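Local coordinates for probable hydrogenase nickel incorporation protein hypB (Methanocaldococcus jannaschii, PDB 2HF9), which binds and slowly hydrolyses GTP as a homodimeric maturation factor, probably supporting nickel insertion into [NiFe] hydrogenases, at the interface of chains A and B. Coordinates in Å, arbitrary orientation; residue numbers count along the deposited sequence, not the author numbering. Chains: chain A/B, Probable hydrogenase nickel incorporation protein hypB.

Contact 1: the interface of chains A and B. Residues chain A 154, 157; chain B 76, 79.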
loop_
_atom_site.group_PDB
_atom_site.type_symbol
_atom_site.label_atom_id
_atom_site.label_comp_id
_atom_site.label_asym_id
_atom_site.label_seq_id
_atom_site.Cartn_x
_atom_site.Cartn_y
_atom_site.Cartn_z
ATOM N N ASP A 154 11.332 -6.973 -3.628
ATOM C CA ASP A 154 10.477 -7.803 -4.482
ATOM C C ASP A 154 9.234 -7.050 -4.954
ATOM O O ASP A 154 8.453 -7.570 -5.752
ATOM C CB ASP A 154 10.055 -9.089 -3.760
ATOM C CG ASP A 154 11.136 -10.157 -3.777
ATOM O OD1 ASP A 154 11.880 -10.252 -4.776
ATOM O OD2 ASP A 154 11.238 -10.913 -2.788
ATOM N N GLU A 157 8.600 -6.740 -8.861
ATOM C CA GLU A 157 8.216 -7.996 -9.516
ATOM C C GLU A 157 6.923 -8.616 -8.972
ATOM O O GLU A 157 6.288 -9.424 -9.655
ATOM C CB GLU A 157 9.375 -9.001 -9.618
ATOM C CG GLU A 157 10.056 -9.417 -8.331
ATOM C CD GLU A 157 11.138 -10.468 -8.575
ATOM O OE1 GLU A 157 11.115 -11.123 -9.640
ATOM O OE2 GLU A 157 12.010 -10.644 -7.703
ATOM N N ILE B 76 1.199 -12.544 -6.993
ATOM C CA ILE B 76 2.037 -13.721 -7.170
ATOM C C ILE B 76 2.327 -14.304 -5.783
ATOM O O ILE B 76 3.298 -13.932 -5.118
ATOM C CB ILE B 76 3.334 -13.401 -7.955
ATOM C CG1 ILE B 76 3.003 -12.629 -9.242
ATOM C CG2 ILE B 76 4.085 -14.690 -8.279
ATOM C CD1 ILE B 76 4.203 -12.051 -9.962
ATOM N N PHE B 79 5.941 -16.095 -3.838
ATOM C CA PHE B 79 7.037 -15.426 -3.129
ATOM C C PHE B 79 6.939 -15.660 -1.619
ATOM O O PHE B 79 7.871 -16.181 -1.004
ATOM C CB PHE B 79 7.072 -13.920 -3.428
ATOM C CG PHE B 79 7.532 -13.578 -4.824
ATOM C CD1 PHE B 79 6.610 -13.255 -5.814
ATOM C CD2 PHE B 79 8.888 -13.562 -5.144
ATOM C CE1 PHE B 79 7.031 -12.927 -7.108
ATOM C CE2 PHE B 79 9.318 -13.239 -6.436
ATOM C CZ PHE B 79 8.383 -12.925 -7.418
#
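A small homodimer patch, mixing apolar surface with carboxylates, is formed where A:Glu157 leans on the ring of B:Phe79; it helps hold a loop of one HypB subunit against the other. The 112 Å² hidden here falls mainly on these two residues, which identifies them as the core of the patch. The two side chains meet obliquely: the carboxylate carbon CD of A:Glu157 is 3.9 Å from CZ of B:Phe79, and the carboxylate and ring planes are 54° apart. This is therefore neither a parallel stack nor a flat edge approach, since the acid sits beyond the CE2-CZ edge and is raised to one side of the ring plane. Its two oxygens spread along that edge, OE2 lying 3.9 Å from CE2 and OE1 lying 4.0 Å from CZ of the same phenylalanine. The methylene CG of A:Glu157 adds a contact at the same corner, 4.0 Å from CZ of B:Phe79. Its placement follows from a first torsion that sets CG between the backbone N and the carbonyl carbon (chi1 57°), after which the chain runs extended to the ring. On the flank, CD1 of B:Ile76 packs against the backbone O of A:Glu157 at 3.4 Å. The carbonyl O of B:Ile76 lies in the plane of the B:Phe79 ring at its edge, probably steadying the ring's orientation. A:Asp154 borders the ring more loosely, its OD2 being 4.3 Å from CD2 of B:Phe79. In the fold, A:Asp154 and A:Glu157 belong to the loop between the 3-10 helix 149-151 and helix 160-163, whereas B:Ile76 follows strand 68-74 and B:Phe79 lies in the first turn of helix 78-85, next to the magnesium-site aspartate B:Asp80.

Contact 2: the interface of chains A and B. Residues chain A 47, 74-75; chain B 46, 130-131, 155, 158-159.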
loop_
_atom_site.group_PDB
_atom_site.type_symbol
_atom_site.label_atom_id
_atom_site.label_comp_id
_atom_site.label_asym_id
_atom_site.label_seq_id
_atom_site.Cartn_x
_atom_site.Cartn_y
_atom_site.Cartn_z
ATOM N N ILE A 47 1.809 2.677 -0.006
ATOM C CA ILE A 47 1.583 3.567 1.135
ATOM C C ILE A 47 2.921 4.118 1.629
ATOM O O ILE A 47 3.835 3.355 1.952
ATOM C CB ILE A 47 0.857 2.857 2.306
ATOM C CG1 ILE A 47 -0.522 2.330 1.877
ATOM C CG2 ILE A 47 0.746 3.790 3.520
ATOM C CD1 ILE A 47 -1.639 3.373 1.852
ATOM N N ASP A 74 -7.071 11.208 -1.148
ATOM C CA ASP A 74 -6.864 10.182 -0.122
ATOM C C ASP A 74 -8.109 10.109 0.753
ATOM O O ASP A 74 -8.998 10.946 0.619
ATOM C CB ASP A 74 -5.622 10.487 0.723
ATOM C CG ASP A 74 -5.083 9.259 1.451
ATOM O OD1 ASP A 74 -5.520 8.119 1.167
ATOM O OD2 ASP A 74 -4.217 9.437 2.325
ATOM N N VAL A 75 -8.174 9.108 1.632
ATOM C CA VAL A 75 -9.286 8.951 2.580
ATOM C C VAL A 75 -9.539 10.262 3.330
ATOM O O VAL A 75 -10.665 10.766 3.362
ATOM C CB VAL A 75 -9.025 7.814 3.603
ATOM C CG1 VAL A 75 -10.322 7.424 4.314
ATOM C CG2 VAL A 75 -8.413 6.591 2.919
ATOM N N ALA B 46 0.077 -2.444 5.091
ATOM C CA ALA B 46 0.391 -1.720 3.871
ATOM C C ALA B 46 1.261 -2.624 3.000
ATOM O O ALA B 46 1.342 -3.823 3.235
ATOM C CB ALA B 46 1.114 -0.414 4.195
ATOM N N LEU B 130 -4.266 -0.819 2.734
ATOM C CA LEU B 130 -4.882 -0.250 3.942
ATOM C C LEU B 130 -6.323 0.260 3.805
ATOM O O LEU B 130 -6.861 0.842 4.742
ATOM C CB LEU B 130 -3.998 0.853 4.543
ATOM C CG LEU B 130 -2.688 0.464 5.239
ATOM C CD1 LEU B 130 -2.036 1.703 5.821
ATOM C CD2 LEU B 130 -2.886 -0.587 6.328
ATOM N N ILE B 131 -6.958 0.045 2.660
ATOM C CA ILE B 131 -8.355 0.464 2.511
ATOM C C ILE B 131 -9.318 -0.724 2.560
ATOM O O ILE B 131 -10.119 -0.863 3.483
ATOM C CB ILE B 131 -8.607 1.265 1.192
ATOM C CG1 ILE B 131 -7.430 2.197 0.840
ATOM C CG2 ILE B 131 -9.963 1.994 1.255
ATOM C CD1 ILE B 131 -7.129 3.303 1.854
ATOM N N THR B 155 0.345 7.475 8.961
ATOM C CA THR B 155 -0.252 6.287 8.335
ATOM C C THR B 155 -1.420 5.688 9.129
ATOM O O THR B 155 -2.364 5.149 8.545
ATOM C CB THR B 155 0.827 5.218 8.039
ATOM O OG1 THR B 155 1.826 5.785 7.182
ATOM C CG2 THR B 155 0.235 3.994 7.349
ATOM N N LYS B 158 -4.378 8.436 8.965
ATOM C CA LYS B 158 -4.878 8.515 7.584
ATOM C C LYS B 158 -5.788 7.348 7.185
ATOM O O LYS B 158 -6.476 7.419 6.161
ATOM C CB LYS B 158 -3.716 8.588 6.597
ATOM C CG LYS B 158 -3.067 9.949 6.482
ATOM C CD LYS B 158 -1.860 9.862 5.568
ATOM C CE LYS B 158 -1.355 11.232 5.193
ATOM N NZ LYS B 158 -0.388 11.150 4.061
ATOM N N HIS B 159 -5.775 6.273 7.971
ATOM C CA HIS B 159 -6.547 5.077 7.630
ATOM C C HIS B 159 -7.317 4.520 8.828
ATOM O O HIS B 159 -7.129 3.357 9.199
ATOM C CB HIS B 159 -5.635 4.011 7.008
ATOM C CG HIS B 159 -4.825 4.519 5.859
ATOM N ND1 HIS B 159 -3.562 5.047 6.019
ATOM C CD2 HIS B 159 -5.109 4.617 4.539
ATOM C CE1 HIS B 159 -3.096 5.432 4.844
ATOM N NE2 HIS B 159 -4.016 5.185 3.930
#
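At the end of strand 68-74 the extended backbone of A:Asp74 turns into a helical conformation at A:Val75 (phi -50°, psi -53°), bringing CB of A:Val75 to 3.6 Å from the carbonyl O of B:Lys158. Its CG2 meets CD1 of B:Ile131 tip to tip at 3.7 Å. The other centre of this homodimer patch is A:Ile47, in the P-loop. With CG1 beside the backbone N and opposite the carbonyl carbon (chi1 -60°), its two branches diverge: CG2 reaches CG2 of B:Thr155 at 3.9 Å, while CD1 lies 3.6 Å from NE2 of B:His159, to one side of the ring plane, just beyond the CE1-NE2 edge. B:Leu130 CD1 covers the face of that imidazole on the same side, and CB of B:Ala46, from the partner's own P-loop, packs on CB of A:Ile47 at 3.8 Å. The ring's rotation is fixed by a nearly straight hydrogen bond, 2.8 Å from ND1 of B:His159 to O of B:Thr155, which lies in both the ring and carbonyl planes and uses a lone pair. Replacing B:His159 with an alanine would probably leave the A:Ile47 methyl without its ring contact and the B:Thr155 carbonyl without this donor. B:Lys158, which lines a nucleotide pocket, crosses A:Asp74 at about a right angle, its side-chain amine NZ 4.5 Å from the carboxylate OD2 of A:Asp74.

The C-alpha centres of contact 1 and contact 2 are about 22 Å apart, yet the two draw on the same segments with the chains exchanged. Contact 1 uses the loop ahead of helix 160-163 from chain A and the stretch after strand 68-74 from chain B; contact 2 takes that loop from B and the end of the strand from A. The two-fold symmetry thus repeats each pairing on both halves of the dimer. Contact 2 adds the P-loops of both chains, and contact 1 adjoins a magnesium-site residue, so nucleotide state and dimer geometry may be coupled.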